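Local coordinates for protein ribosome biogenesis GTPase A (Thermotoga maritima, PDB 3CNL) that binds GTP and probably hydrolyses it, with a probable role in a late step of 50S ribosomal subunit assembly, at residues 167-171 with 244-248. Sequence-based numbering, arbitrary orientation.
Sequences KLLLV and SFERP
Leu170 lays its CB over the face of the Phe245 ring, 3.9 Å from the ring centroid and 10° off the ring normal, the geometry of a CH-pi contact. The ring lies against the end of helix 162-170 and the residue after it. Phe245 CB leaves the backbone in the direction of the helix, and with CG anti to the carbonyl carbon (chi1 -45°) the ring is brought against Leu170 and Val171. Phe245 CG and CD1 both meet Leu170 CD1, with Phe245 CD1 to Leu170 CD1 at 3.9 Å. On the other flank Phe245 CD2 touches Leu170 CB and Val171 CG1. Phe245 CE2 comes closest to Val171 CG1, 3.8 Å away and near the ring plane, so one residue supplies the face contact and its neighbour the edge contact. At the tip, Phe245 CZ lies 4.0 Å from Leu170 O.

One turn earlier, Lys167 reaches across Glu246 with its chain extended. Lys167 CE lies 3.5 Å from Phe245 O, and a salt bridge joins Lys167 NZ to Glu246 OE2 at 3.3 Å, with a hydrogen bond that is weak. NZ has a second acidic partner in Asp163, while Glu246 OE1 accepts bonds from the amides of Phe35 and Ala36, so each carboxylate oxygen has a partner.

Val171 O bonds to ND2 of GTP-binding Asn109, and its side chain lies about 9 Å from the bound GTP analogue. In this circularly permuted GTPase, the loop after helix 224-236 thus packs its phenylalanine on the C-terminal end of helix 162-170, with Val235 of helix 224-236 and Ile191 of helix 182-196 also against the ring.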
loop_
_atom_site.group_PDB
_atom_site.type_symbol
_atom_site.label_atom_id
_atom_site.label_comp_id
_atom_site.label_asym_id
_atom_site.label_seq_id
_atom_site.Cartn_x
_atom_site.Cartn_y
_atom_site.Cartn_z
ATOM N N LYS A 167 8.934 2.989 -5.754
ATOM C CA LYS A 167 7.989 3.264 -4.654
ATOM C C LYS A 167 7.100 2.060 -4.309
ATOM O O LYS A 167 6.873 1.739 -3.123
ATOM C CB LYS A 167 7.168 4.515 -4.981
ATOM C CG LYS A 167 7.938 5.806 -4.719
ATOM C CD LYS A 167 7.383 6.967 -5.506
ATOM C CE LYS A 167 8.080 8.254 -5.062
ATOM N NZ LYS A 167 7.710 9.402 -5.946
ATOM N N LEU A 168 6.611 1.385 -5.341
ATOM C CA LEU A 168 5.894 0.120 -5.144
ATOM C C LEU A 168 6.770 -0.977 -4.542
ATOM O O LEU A 168 6.277 -1.820 -3.788
ATOM C CB LEU A 168 5.245 -0.363 -6.438
ATOM C CG LEU A 168 4.117 0.486 -7.031
ATOM C CD1 LEU A 168 3.737 -0.052 -8.399
ATOM C CD2 LEU A 168 2.900 0.448 -6.077
ATOM N N LEU A 169 8.052 -0.998 -4.886
ATOM C CA LEU A 169 8.989 -1.885 -4.195
ATOM C C LEU A 169 9.097 -1.579 -2.702
ATOM O O LEU A 169 9.110 -2.484 -1.852
ATOM C CB LEU A 169 10.389 -1.789 -4.847
ATOM C CG LEU A 169 11.541 -2.565 -4.217
ATOM C CD1 LEU A 169 11.270 -4.046 -4.324
ATOM C CD2 LEU A 169 12.847 -2.215 -4.959
ATOM N N LEU A 170 9.221 -0.298 -2.387
ATOM C CA LEU A 170 9.407 0.147 -0.994
ATOM C C LEU A 170 8.197 -0.180 -0.084
ATOM O O LEU A 170 8.355 -0.382 1.112
ATOM C CB LEU A 170 9.699 1.672 -0.978
ATOM C CG LEU A 170 11.092 2.142 -1.398
ATOM C CD1 LEU A 170 11.174 3.640 -1.731
ATOM C CD2 LEU A 170 12.125 1.805 -0.348
ATOM N N VAL A 171 6.988 -0.200 -0.643
ATOM C CA VAL A 171 5.798 -0.578 0.138
ATOM C C VAL A 171 5.459 -2.091 0.025
ATOM O O VAL A 171 4.450 -2.550 0.549
ATOM C CB VAL A 171 4.566 0.315 -0.207
ATOM C CG1 VAL A 171 4.843 1.775 0.176
ATOM C CG2 VAL A 171 4.205 0.202 -1.679
ATOM N N SER A 244 8.234 7.863 5.279
ATOM C CA SER A 244 7.371 7.951 4.099
ATOM C C SER A 244 8.198 8.139 2.826
ATOM O O SER A 244 9.376 8.480 2.899
ATOM C CB SER A 244 6.343 9.077 4.242
ATOM O OG SER A 244 5.411 8.786 5.264
ATOM N N PHE A 245 7.589 7.917 1.661
ATOM C CA PHE A 245 8.364 7.847 0.416
ATOM C C PHE A 245 7.931 8.857 -0.627
ATOM O O PHE A 245 8.568 8.956 -1.676
ATOM C CB PHE A 245 8.337 6.425 -0.182
ATOM C CG PHE A 245 8.561 5.314 0.841
ATOM C CD1 PHE A 245 9.763 5.218 1.540
ATOM C CD2 PHE A 245 7.589 4.352 1.056
ATOM C CE1 PHE A 245 9.970 4.207 2.471
ATOM C CE2 PHE A 245 7.786 3.331 1.975
ATOM C CZ PHE A 245 8.973 3.262 2.696
ATOM N N GLU A 246 6.837 9.566 -0.338
ATOM C CA GLU A 246 6.262 10.597 -1.216
ATOM C C GLU A 246 5.655 11.691 -0.351
ATOM O O GLU A 246 5.111 11.394 0.714
ATOM C CB GLU A 246 5.095 10.040 -2.033
ATOM C CG GLU A 246 5.396 8.891 -2.873
ATOM C CD GLU A 246 4.323 8.615 -3.861
ATOM O OE1 GLU A 246 3.233 8.172 -3.437
ATOM O OE2 GLU A 246 4.591 8.806 -5.067
ATOM N N ARG A 247 5.721 12.928 -0.856
ATOM C CA ARG A 247 5.115 14.138 -0.278
ATOM C C ARG A 247 4.234 14.813 -1.335
ATOM O O ARG A 247 4.592 14.797 -2.509
ATOM C CB ARG A 247 6.206 15.148 0.091
ATOM C CG ARG A 247 7.110 14.792 1.240
ATOM C CD ARG A 247 8.429 15.573 1.101
ATOM N NE ARG A 247 8.239 16.906 0.506
ATOM C CZ ARG A 247 9.186 17.847 0.428
ATOM N NH1 ARG A 247 10.407 17.619 0.906
ATOM N NH2 ARG A 247 8.914 19.027 -0.127
ATOM N N PRO A 248 3.099 15.436 -0.923
ATOM C CA PRO A 248 2.145 16.010 -1.889
ATOM C C PRO A 248 2.648 16.736 -3.176
ATOM O O PRO A 248 1.936 16.631 -4.179
ATOM C CB PRO A 248 1.227 16.871 -1.018
ATOM C CG PRO A 248 1.213 16.164 0.288
ATOM C CD PRO A 248 2.608 15.588 0.466
#